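Local coordinates for protein 1-pyrroline-5-carboxylate dehydrogenase (Thermus thermophilus, PDB 1UZB) that probably oxidises 1-pyrroline-5-carboxylate, through its open-chain semialdehyde, to glutamate with a nicotinamide cofactor, at residues Glu117-Tyr122 / Ala212-Ala217; Ala22-Leu27 / Lys126-Ala131; Ala188-Met193 / Lys218-Phe223. All coordinates share one frame; numbering follows the deposited sequence. Where two conformers were deposited one is given.

Overall arrangement
The three contacts lie on one side of the chain's centre and tie together five helices, two of them (188-199 and 213-226) crossover helices of the six-stranded sheet. Contacts 1 and 3 share helix 213-226 of the Rossmann-like cofactor domain: its first turn packs on helix 113-124, its next turns on helix 188-199, and the contact centres are about 11 Å apart. Contact 2, its centre also about 11 Å from that of contact 1, packs the N-terminal helix 17-32 on helix 128-149, which follows helix 113-124 in the chain. Contacts 2 and 3 do not touch, their nearest atoms being about 7 Å apart. Contact 1 interlaces with each of the others along the sequence, while contact 2 closes before contact 3 opens.

Contact 1 of 3, residues Glu117-Tyr122 / Ala212-Ala217; sequences EATLVY and AVVVGA
Thr119 and Val215 meet through carbon alone: the methyl CG2 of Thr119 lies 4.0 Å from CB of Val215. The same methyl is also touched by CG1 of Val214, 4.1 Å away, and so rests on the ridge formed by two consecutive valines. Beside it, CD2 of Leu120 reaches forward to CG2 of Val215 at 4.2 Å. The short, beta-branched valines suit this interface because they give each methyl a firm surface without pushing the helices apart. In Val215 the rotation about CA-CB (chi1 75°) puts CG1 between the backbone N and the carbonyl carbon, while CG2 is the branch turned to the neighbouring helix.

The two segments run almost antiparallel, at 168°, and their axes come within 9.7 Å. Helix 213-226 connects the parallel strands 203-207 and 233-235 in a beta-alpha-beta crossover of the Rossmann-like cofactor domain, and helix 113-124 covers its N-terminal turn.

Threonine serves here with two different sides. While CG2 faces the valines, the hydroxyl is turned to the backbone of its own helix, where OG1 is hydrogen-bonded to the carbonyl oxygen of Glu115; it is also hydrogen-bonded to NZ of Lys218, one turn further along the opposing helix. Farther out, the carboxylate of Glu123 is hydrogen-bonded through OE1 to N of Val214 and through OE2 to N of Val215, satisfying amides of the first helical turn. Pro186 and the helix 128-149 residues Asp134 and Val135 close around Leu120.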
loop_
_atom_site.group_PDB
_atom_site.type_symbol
_atom_site.label_atom_id
_atom_site.label_comp_id
_atom_site.label_asym_id
_atom_site.label_seq_id
_atom_site.Cartn_x
_atom_site.Cartn_y
_atom_site.Cartn_z
ATOM N N GLU A 117 -41.529 3.306 -2.247
ATOM C CA GLU A 117 -41.874 2.064 -2.929
ATOM C C GLU A 117 -43.354 2.072 -3.307
ATOM O O GLU A 117 -43.716 1.739 -4.435
ATOM C CB GLU A 117 -41.582 0.859 -2.030
ATOM C CG GLU A 117 -40.112 0.684 -1.662
ATOM C CD GLU A 117 -39.900 -0.396 -0.623
ATOM O OE1 GLU A 117 -40.902 -0.869 -0.047
ATOM O OE2 GLU A 117 -38.732 -0.768 -0.373
ATOM N N ALA A 118 -44.205 2.466 -2.360
ATOM C CA ALA A 118 -45.644 2.518 -2.595
ATOM C C ALA A 118 -45.983 3.503 -3.707
ATOM O O ALA A 118 -46.912 3.278 -4.487
ATOM C CB ALA A 118 -46.365 2.910 -1.313
ATOM N N THR A 119 -45.230 4.594 -3.785
ATOM C CA THR A 119 -45.475 5.592 -4.815
ATOM C C THR A 119 -45.131 5.000 -6.182
ATOM O O THR A 119 -45.809 5.274 -7.169
ATOM C CB THR A 119 -44.662 6.879 -4.560
ATOM O OG1 THR A 119 -44.967 7.378 -3.252
ATOM C CG2 THR A 119 -45.019 7.947 -5.583
ATOM N N LEU A 120 -44.089 4.176 -6.236
ATOM C CA LEU A 120 -43.700 3.524 -7.488
ATOM C C LEU A 120 -44.771 2.525 -7.919
ATOM O O LEU A 120 -45.079 2.397 -9.105
ATOM C CB LEU A 120 -42.370 2.785 -7.319
ATOM C CG LEU A 120 -41.110 3.648 -7.261
ATOM C CD1 LEU A 120 -39.921 2.770 -6.914
ATOM C CD2 LEU A 120 -40.890 4.343 -8.599
ATOM N N VAL A 121 -45.320 1.801 -6.950
ATOM C CA VAL A 121 -46.364 0.826 -7.228
ATOM C C VAL A 121 -47.529 1.506 -7.942
ATOM O O VAL A 121 -47.981 1.050 -8.994
ATOM C CB VAL A 121 -46.876 0.179 -5.915
ATOM C CG1 VAL A 121 -48.124 -0.648 -6.188
ATOM C CG2 VAL A 121 -45.785 -0.696 -5.306
ATOM N N TYR A 122 -48.004 2.610 -7.372
ATOM C CA TYR A 122 -49.130 3.337 -7.944
ATOM C C TYR A 122 -48.842 4.196 -9.166
ATOM O O TYR A 122 -49.669 4.246 -10.079
ATOM C CB TYR A 122 -49.796 4.206 -6.870
ATOM C CG TYR A 122 -50.569 3.410 -5.846
ATOM C CD1 TYR A 122 -50.218 3.439 -4.497
ATOM C CD2 TYR A 122 -51.643 2.607 -6.232
ATOM C CE1 TYR A 122 -50.919 2.686 -3.558
ATOM C CE2 TYR A 122 -52.348 1.852 -5.303
ATOM C CZ TYR A 122 -51.979 1.898 -3.969
ATOM O OH TYR A 122 -52.675 1.148 -3.049
ATOM N N ALA A 212 -43.560 9.706 -14.424
ATOM C CA ALA A 212 -43.081 9.542 -13.058
ATOM C C ALA A 212 -42.731 10.850 -12.357
ATOM O O ALA A 212 -41.800 10.902 -11.552
ATOM C CB ALA A 212 -41.869 8.609 -13.060
ATOM N N VAL A 213 -43.492 11.900 -12.638
ATOM C CA VAL A 213 -43.232 13.201 -12.027
ATOM C C VAL A 213 -43.507 13.263 -10.519
ATOM O O VAL A 213 -42.851 14.014 -9.798
ATOM C CB VAL A 213 -44.051 14.319 -12.719
ATOM C CG1 VAL A 213 -43.599 14.471 -14.158
ATOM C CG2 VAL A 213 -45.538 13.998 -12.655
ATOM N N VAL A 214 -44.464 12.478 -10.032
ATOM C CA VAL A 214 -44.771 12.517 -8.607
ATOM C C VAL A 214 -43.652 11.954 -7.743
ATOM O O VAL A 214 -43.255 12.571 -6.755
ATOM C CB VAL A 214 -46.080 11.762 -8.280
ATOM C CG1 VAL A 214 -46.289 11.706 -6.770
ATOM C CG2 VAL A 214 -47.258 12.466 -8.937
ATOM N N VAL A 215 -43.137 10.785 -8.102
ATOM C CA VAL A 215 -42.066 10.214 -7.301
ATOM C C VAL A 215 -40.797 11.067 -7.405
ATOM O O VAL A 215 -39.995 11.112 -6.471
ATOM C CB VAL A 215 -41.776 8.747 -7.694
ATOM C CG1 VAL A 215 -41.021 8.683 -9.009
ATOM C CG2 VAL A 215 -41.009 8.068 -6.572
ATOM N N GLY A 216 -40.622 11.748 -8.534
ATOM C CA GLY A 216 -39.470 12.615 -8.694
ATOM C C GLY A 216 -39.581 13.777 -7.718
ATOM O O GLY A 216 -38.589 14.224 -7.136
ATOM N N ALA A 217 -40.801 14.271 -7.536
ATOM C CA ALA A 217 -41.035 15.366 -6.607
ATOM C C ALA A 217 -40.715 14.911 -5.184
ATOM O O ALA A 217 -40.134 15.662 -4.405
ATOM C CB ALA A 217 -42.480 15.837 -6.697
#

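Contact 2 of 3, residues Ala22-Leu27 / Lys126-Ala131; sequences AMREAL and KNWVEA
Met23 lies on the face of the Trp128 indole, a CH-pi contact from its CG with a longer Met-aromatic one from its SD, and this joins the N-terminal helix 17-32 to the start of helix 128-149. CG of Met23 stands 3.7 Å from the centroid of the six-membered ring of Trp128, 13° off the normal. With CG of Met23 anti to the backbone N (chi1 -175°) and the next two torsions bent, the chain runs along the indole from its six-membered ring toward CG of Trp128. SD of Met23 lies above the five-membered ring at a distance, 5.2 Å from its centroid, and CE approaches CG of Trp128 at 4.1 Å. Leu27, one turn on, meets the indole obliquely, its CD1 3.5 Å from CZ2 of Trp128.

The helix that carries Trp128 starts with an N-cap. OD1 of Asn127 accepts from N of Glu130 at 3.0 Å; the bond is straight (N-H...O 164°), and N of Glu130 lies nearly on the line of the Asn127 side-chain C=O bond. Asparagine suits this place because its short amide can fold back onto the first turn. The indole itself is held by the hydrogen bond of NE1 to the carbonyl oxygen of Glu355 and by Phe14, which meets the ring edge-to-face.

Flexible methionine can mould itself to a flat aromatic surface, and the ring offers it both area and pi density. The attraction is probably mainly dispersive, with weakly polarised C-H groups of Met23 directed at the indole, while the one polar atom of that ring finds its partner elsewhere.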
loop_
_atom_site.group_PDB
_atom_site.type_symbol
_atom_site.label_atom_id
_atom_site.label_comp_id
_atom_site.label_asym_id
_atom_site.label_seq_id
_atom_site.Cartn_x
_atom_site.Cartn_y
_atom_site.Cartn_z
ATOM N N ALA A 22 -45.954 -2.916 7.281
ATOM C CA ALA A 22 -45.382 -1.623 6.932
ATOM C C ALA A 22 -45.718 -1.232 5.496
ATOM O O ALA A 22 -46.029 -0.076 5.223
ATOM C CB ALA A 22 -43.865 -1.653 7.131
ATOM N N MET A 23 -45.660 -2.193 4.581
ATOM C CA MET A 23 -45.959 -1.902 3.185
ATOM C C MET A 23 -47.440 -1.590 2.986
ATOM O O MET A 23 -47.786 -0.676 2.237
ATOM C CB MET A 23 -45.548 -3.067 2.283
ATOM C CG MET A 23 -45.720 -2.762 0.802
ATOM S SD MET A 23 -44.793 -1.290 0.286
ATOM C CE MET A 23 -44.142 -1.844 -1.303
ATOM N N ARG A 24 -48.312 -2.340 3.655
ATOM C CA ARG A 24 -49.739 -2.085 3.523
ATOM C C ARG A 24 -50.090 -0.689 4.029
ATOM O O ARG A 24 -50.903 0.006 3.422
ATOM C CB ARG A 24 -50.570 -3.144 4.266
ATOM C CG ARG A 24 -50.609 -4.504 3.571
ATOM C CD ARG A 24 -51.742 -5.371 4.116
ATOM N NE ARG A 24 -51.537 -5.747 5.512
ATOM C CZ ARG A 24 -50.938 -6.866 5.910
ATOM N NH1 ARG A 24 -50.483 -7.736 5.018
ATOM N NH2 ARG A 24 -50.789 -7.113 7.204
ATOM N N GLU A 25 -49.472 -0.265 5.130
ATOM C CA GLU A 25 -49.748 1.066 5.666
ATOM C C GLU A 25 -49.219 2.139 4.717
ATOM O O GLU A 25 -49.853 3.177 4.530
ATOM C CB GLU A 25 -49.113 1.241 7.051
ATOM C CG GLU A 25 -49.385 2.594 7.712
ATOM C CD GLU A 25 -50.868 2.901 7.884
ATOM O OE1 GLU A 25 -51.631 1.984 8.252
ATOM O OE2 GLU A 25 -51.268 4.066 7.667
ATOM N N ALA A 26 -48.058 1.882 4.119
ATOM C CA ALA A 26 -47.456 2.833 3.187
ATOM C C ALA A 26 -48.314 2.973 1.932
ATOM O O ALA A 26 -48.538 4.081 1.439
ATOM C CB ALA A 26 -46.047 2.382 2.814
ATOM N N LEU A 27 -48.786 1.844 1.408
ATOM C CA LEU A 27 -49.640 1.851 0.226
ATOM C C LEU A 27 -50.935 2.601 0.524
ATOM O O LEU A 27 -51.394 3.412 -0.278
ATOM C CB LEU A 27 -49.947 0.414 -0.206
ATOM C CG LEU A 27 -48.800 -0.310 -0.915
ATOM C CD1 LEU A 27 -49.077 -1.802 -0.972
ATOM C CD2 LEU A 27 -48.632 0.267 -2.314
ATOM N N LYS A 126 -45.142 -0.857 -10.646
ATOM C CA LYS A 126 -44.182 -1.876 -10.245
ATOM C C LYS A 126 -44.812 -2.702 -9.137
ATOM O O LYS A 126 -45.550 -2.163 -8.308
ATOM C CB LYS A 126 -42.900 -1.241 -9.700
ATOM C CG LYS A 126 -42.107 -0.481 -10.728
ATOM C CD LYS A 126 -40.655 -0.323 -10.312
ATOM C CE LYS A 126 -39.844 0.193 -11.486
ATOM N NZ LYS A 126 -38.378 0.183 -11.232
ATOM N N ASN A 127 -44.553 -4.007 -9.122
ATOM C CA ASN A 127 -45.082 -4.805 -8.031
ATOM C C ASN A 127 -44.200 -4.469 -6.822
ATOM O O ASN A 127 -43.271 -3.662 -6.931
ATOM C CB ASN A 127 -45.113 -6.317 -8.356
ATOM C CG ASN A 127 -43.739 -6.935 -8.543
ATOM O OD1 ASN A 127 -42.722 -6.369 -8.161
ATOM N ND2 ASN A 127 -43.716 -8.132 -9.121
ATOM N N TRP A 128 -44.485 -5.067 -5.674
ATOM C CA TRP A 128 -43.752 -4.745 -4.452
ATOM C C TRP A 128 -42.235 -4.906 -4.472
ATOM O O TRP A 128 -41.513 -4.000 -4.050
ATOM C CB TRP A 128 -44.332 -5.542 -3.286
ATOM C CG TRP A 128 -45.765 -5.216 -2.945
ATOM C CD1 TRP A 128 -46.703 -4.623 -3.752
ATOM C CD2 TRP A 128 -46.434 -5.537 -1.725
ATOM N NE1 TRP A 128 -47.916 -4.561 -3.102
ATOM C CE2 TRP A 128 -47.778 -5.116 -1.856
ATOM C CE3 TRP A 128 -46.028 -6.146 -0.529
ATOM C CZ2 TRP A 128 -48.719 -5.285 -0.834
ATOM C CZ3 TRP A 128 -46.965 -6.315 0.488
ATOM C CH2 TRP A 128 -48.294 -5.884 0.325
ATOM N N VAL A 129 -41.740 -6.048 -4.940
ATOM C CA VAL A 129 -40.294 -6.255 -4.950
ATOM C C VAL A 129 -39.574 -5.411 -6.000
ATOM O O VAL A 129 -38.448 -4.966 -5.772
ATOM C CB VAL A 129 -39.939 -7.753 -5.111
ATOM C CG1 VAL A 129 -40.556 -8.552 -3.971
ATOM C CG2 VAL A 129 -40.413 -8.263 -6.459
ATOM N N GLU A 130 -40.206 -5.188 -7.151
ATOM C CA GLU A 130 -39.583 -4.347 -8.168
ATOM C C GLU A 130 -39.459 -2.935 -7.589
ATOM O O GLU A 130 -38.453 -2.252 -7.798
ATOM C CB GLU A 130 -40.434 -4.320 -9.443
ATOM C CG GLU A 130 -40.396 -5.603 -10.279
ATOM C CD GLU A 130 -39.020 -5.912 -10.861
ATOM O OE1 GLU A 130 -38.250 -4.966 -11.138
ATOM O OE2 GLU A 130 -38.715 -7.108 -11.065
ATOM N N ALA A 131 -40.478 -2.501 -6.851
ATOM C CA ALA A 131 -40.452 -1.179 -6.238
ATOM C C ALA A 131 -39.347 -1.098 -5.181
ATOM O O ALA A 131 -38.604 -0.120 -5.126
ATOM C CB ALA A 131 -41.808 -0.862 -5.609
#

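Contact 3 of 3, residues Ala188-Met193 / Lys218-Phe223; sequences AIFTGM and KVFEIF
Phe190 brings its ring against Val219 and Phe220 where two helices of the Rossmann-like domain lie side by side. Helix 188-199 links strands 165-180 and 203-207, and helix 213-226 links 203-207 to 233-235; each makes a parallel beta-alpha-beta crossover, which is why the segments run in roughly the same direction, crossing at -37°. The segment axes approach to 11.3 Å, a separation that large aromatic side chains can bridge.

Among the aromatic contacts, CZ of Phe190 comes to the edge of the Phe220 ring, near its plane, 3.6 Å from CE1 of Phe220. The two side chains cross at about a right angle. Phe190 CG is placed anti to its backbone N (chi1 180°), which extends the ring across the gap between the helices. Beyond the pair, Phe235 of strand 233-235 touches both rings, so the cluster is joined to the sheet beneath.

Aliphatic packing adds the beta-branched Val219. Its CB is 3.9 Å from CE2 of Phe190, at the edge of that ring, and CG1 reaches the same edge in plane. CG1 of Val219 also comes within 3.8 Å of OG1 of Thr191, a van der Waals approach.

The polar group finds its partner on its own side of the contact: Thr191 OG1 is hydrogen-bonded to the carbonyl oxygen of Val187, just before the helix starts, which lets a threonine sit in a buried, apolar place. Within segment 218-223, Phe223 turns CD2 toward the face of the Phe220 ring, 3.8 Å above its centre, while the carbonyl oxygen of Val219 sits 3.7 Å above the plane of the Phe223 ring, offset toward its rim.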
loop_
_atom_site.group_PDB
_atom_site.type_symbol
_atom_site.label_atom_id
_atom_site.label_comp_id
_atom_site.label_asym_id
_atom_site.label_seq_id
_atom_site.Cartn_x
_atom_site.Cartn_y
_atom_site.Cartn_z
ATOM N N ALA A 188 -34.413 5.303 -8.626
ATOM C CA ALA A 188 -33.016 4.898 -8.762
ATOM C C ALA A 188 -32.172 5.682 -9.771
ATOM O O ALA A 188 -31.198 6.329 -9.393
ATOM C CB ALA A 188 -32.939 3.412 -9.088
ATOM N N ILE A 189 -32.523 5.608 -11.052
ATOM C CA ILE A 189 -31.741 6.300 -12.074
ATOM C C ILE A 189 -31.875 7.819 -11.973
ATOM O O ILE A 189 -30.914 8.551 -12.190
ATOM C CB ILE A 189 -32.115 5.779 -13.473
ATOM C CG1 ILE A 189 -31.711 4.304 -13.571
ATOM C CG2 ILE A 189 -31.408 6.586 -14.558
ATOM C CD1 ILE A 189 -32.060 3.647 -14.885
ATOM N N PHE A 190 -33.069 8.285 -11.626
ATOM C CA PHE A 190 -33.320 9.709 -11.435
ATOM C C PHE A 190 -32.317 10.209 -10.386
ATOM O O PHE A 190 -31.613 11.195 -10.593
ATOM C CB PHE A 190 -34.758 9.887 -10.933
ATOM C CG PHE A 190 -35.160 11.313 -10.681
ATOM C CD1 PHE A 190 -35.466 12.164 -11.736
ATOM C CD2 PHE A 190 -35.279 11.790 -9.380
ATOM C CE1 PHE A 190 -35.893 13.472 -11.498
ATOM C CE2 PHE A 190 -35.704 13.096 -9.129
ATOM C CZ PHE A 190 -36.014 13.938 -10.191
ATOM N N THR A 191 -32.235 9.500 -9.265
ATOM C CA THR A 191 -31.330 9.872 -8.184
ATOM C C THR A 191 -29.854 9.766 -8.564
ATOM O O THR A 191 -29.080 10.704 -8.350
ATOM C CB THR A 191 -31.580 8.998 -6.947
ATOM O OG1 THR A 191 -32.906 9.233 -6.459
ATOM C CG2 THR A 191 -30.583 9.324 -5.850
ATOM N N GLY A 192 -29.460 8.627 -9.129
ATOM C CA GLY A 192 -28.072 8.436 -9.509
ATOM C C GLY A 192 -27.539 9.461 -10.491
ATOM O O GLY A 192 -26.429 9.983 -10.334
ATOM N N MET A 193 -28.334 9.753 -11.513
ATOM C CA MET A 193 -27.940 10.706 -12.545
ATOM C C MET A 193 -27.755 12.122 -12.019
ATOM O O MET A 193 -27.017 12.919 -12.604
ATOM C CB MET A 193 -28.978 10.724 -13.665
ATOM C CG MET A 193 -29.118 9.414 -14.408
ATOM S SD MET A 193 -30.360 9.550 -15.703
ATOM C CE MET A 193 -29.361 10.300 -16.920
ATOM N N LYS A 218 -41.088 13.678 -4.846
ATOM C CA LYS A 218 -40.816 13.161 -3.511
ATOM C C LYS A 218 -39.317 13.026 -3.273
ATOM O O LYS A 218 -38.845 13.209 -2.150
ATOM C CB LYS A 218 -41.527 11.821 -3.290
ATOM C CG LYS A 218 -43.039 11.957 -3.232
ATOM C CD LYS A 218 -43.707 10.663 -2.796
ATOM C CE LYS A 218 -45.210 10.845 -2.656
ATOM N NZ LYS A 218 -45.848 9.653 -2.042
ATOM N N VAL A 219 -38.561 12.709 -4.321
ATOM C CA VAL A 219 -37.116 12.618 -4.169
ATOM C C VAL A 219 -36.599 14.031 -3.877
ATOM O O VAL A 219 -35.702 14.210 -3.055
ATOM C CB VAL A 219 -36.449 12.042 -5.444
ATOM C CG1 VAL A 219 -34.934 12.208 -5.369
ATOM C CG2 VAL A 219 -36.808 10.562 -5.584
ATOM N N PHE A 220 -37.176 15.042 -4.525
ATOM C CA PHE A 220 -36.736 16.406 -4.262
ATOM C C PHE A 220 -37.106 16.884 -2.866
ATOM O O PHE A 220 -36.425 17.742 -2.304
ATOM C CB PHE A 220 -37.234 17.378 -5.333
ATOM C CG PHE A 220 -36.220 17.623 -6.407
ATOM C CD1 PHE A 220 -35.986 16.667 -7.389
ATOM C CD2 PHE A 220 -35.413 18.758 -6.372
ATOM C CE1 PHE A 220 -34.962 16.828 -8.314
ATOM C CE2 PHE A 220 -34.383 18.930 -7.293
ATOM C CZ PHE A 220 -34.155 17.962 -8.267
ATOM N N GLU A 221 -38.171 16.331 -2.293
ATOM C CA GLU A 221 -38.533 16.698 -0.930
ATOM C C GLU A 221 -37.364 16.256 -0.051
ATOM O O GLU A 221 -36.992 16.939 0.900
ATOM C CB GLU A 221 -39.801 15.975 -0.474
ATOM C CG GLU A 221 -41.095 16.527 -1.040
ATOM C CD GLU A 221 -42.307 15.825 -0.462
ATOM O OE1 GLU A 221 -42.395 14.589 -0.602
ATOM O OE2 GLU A 221 -43.168 16.504 0.132
ATOM N N ILE A 222 -36.788 15.101 -0.378
ATOM C CA ILE A 222 -35.653 14.581 0.374
ATOM C C ILE A 222 -34.430 15.484 0.188
ATOM O O ILE A 222 -33.741 15.811 1.157
ATOM C CB ILE A 222 -35.323 13.135 -0.059
ATOM C CG1 ILE A 222 -36.458 12.203 0.382
ATOM C CG2 ILE A 222 -34.004 12.688 0.558
ATOM C CD1 ILE A 222 -36.364 10.795 -0.183
ATOM N N PHE A 223 -34.164 15.901 -1.046
ATOM C CA PHE A 223 -33.023 16.784 -1.282
ATOM C C PHE A 223 -33.188 18.087 -0.496
ATOM O O PHE A 223 -32.227 18.607 0.078
ATOM C CB PHE A 223 -32.873 17.127 -2.771
ATOM C CG PHE A 223 -32.501 15.957 -3.654
ATOM C CD1 PHE A 223 -31.807 14.854 -3.156
ATOM C CD2 PHE A 223 -32.809 15.990 -5.010
ATOM C CE1 PHE A 223 -31.423 13.804 -4.005
ATOM C CE2 PHE A 223 -32.432 14.954 -5.859
ATOM C CZ PHE A 223 -31.738 13.859 -5.358
#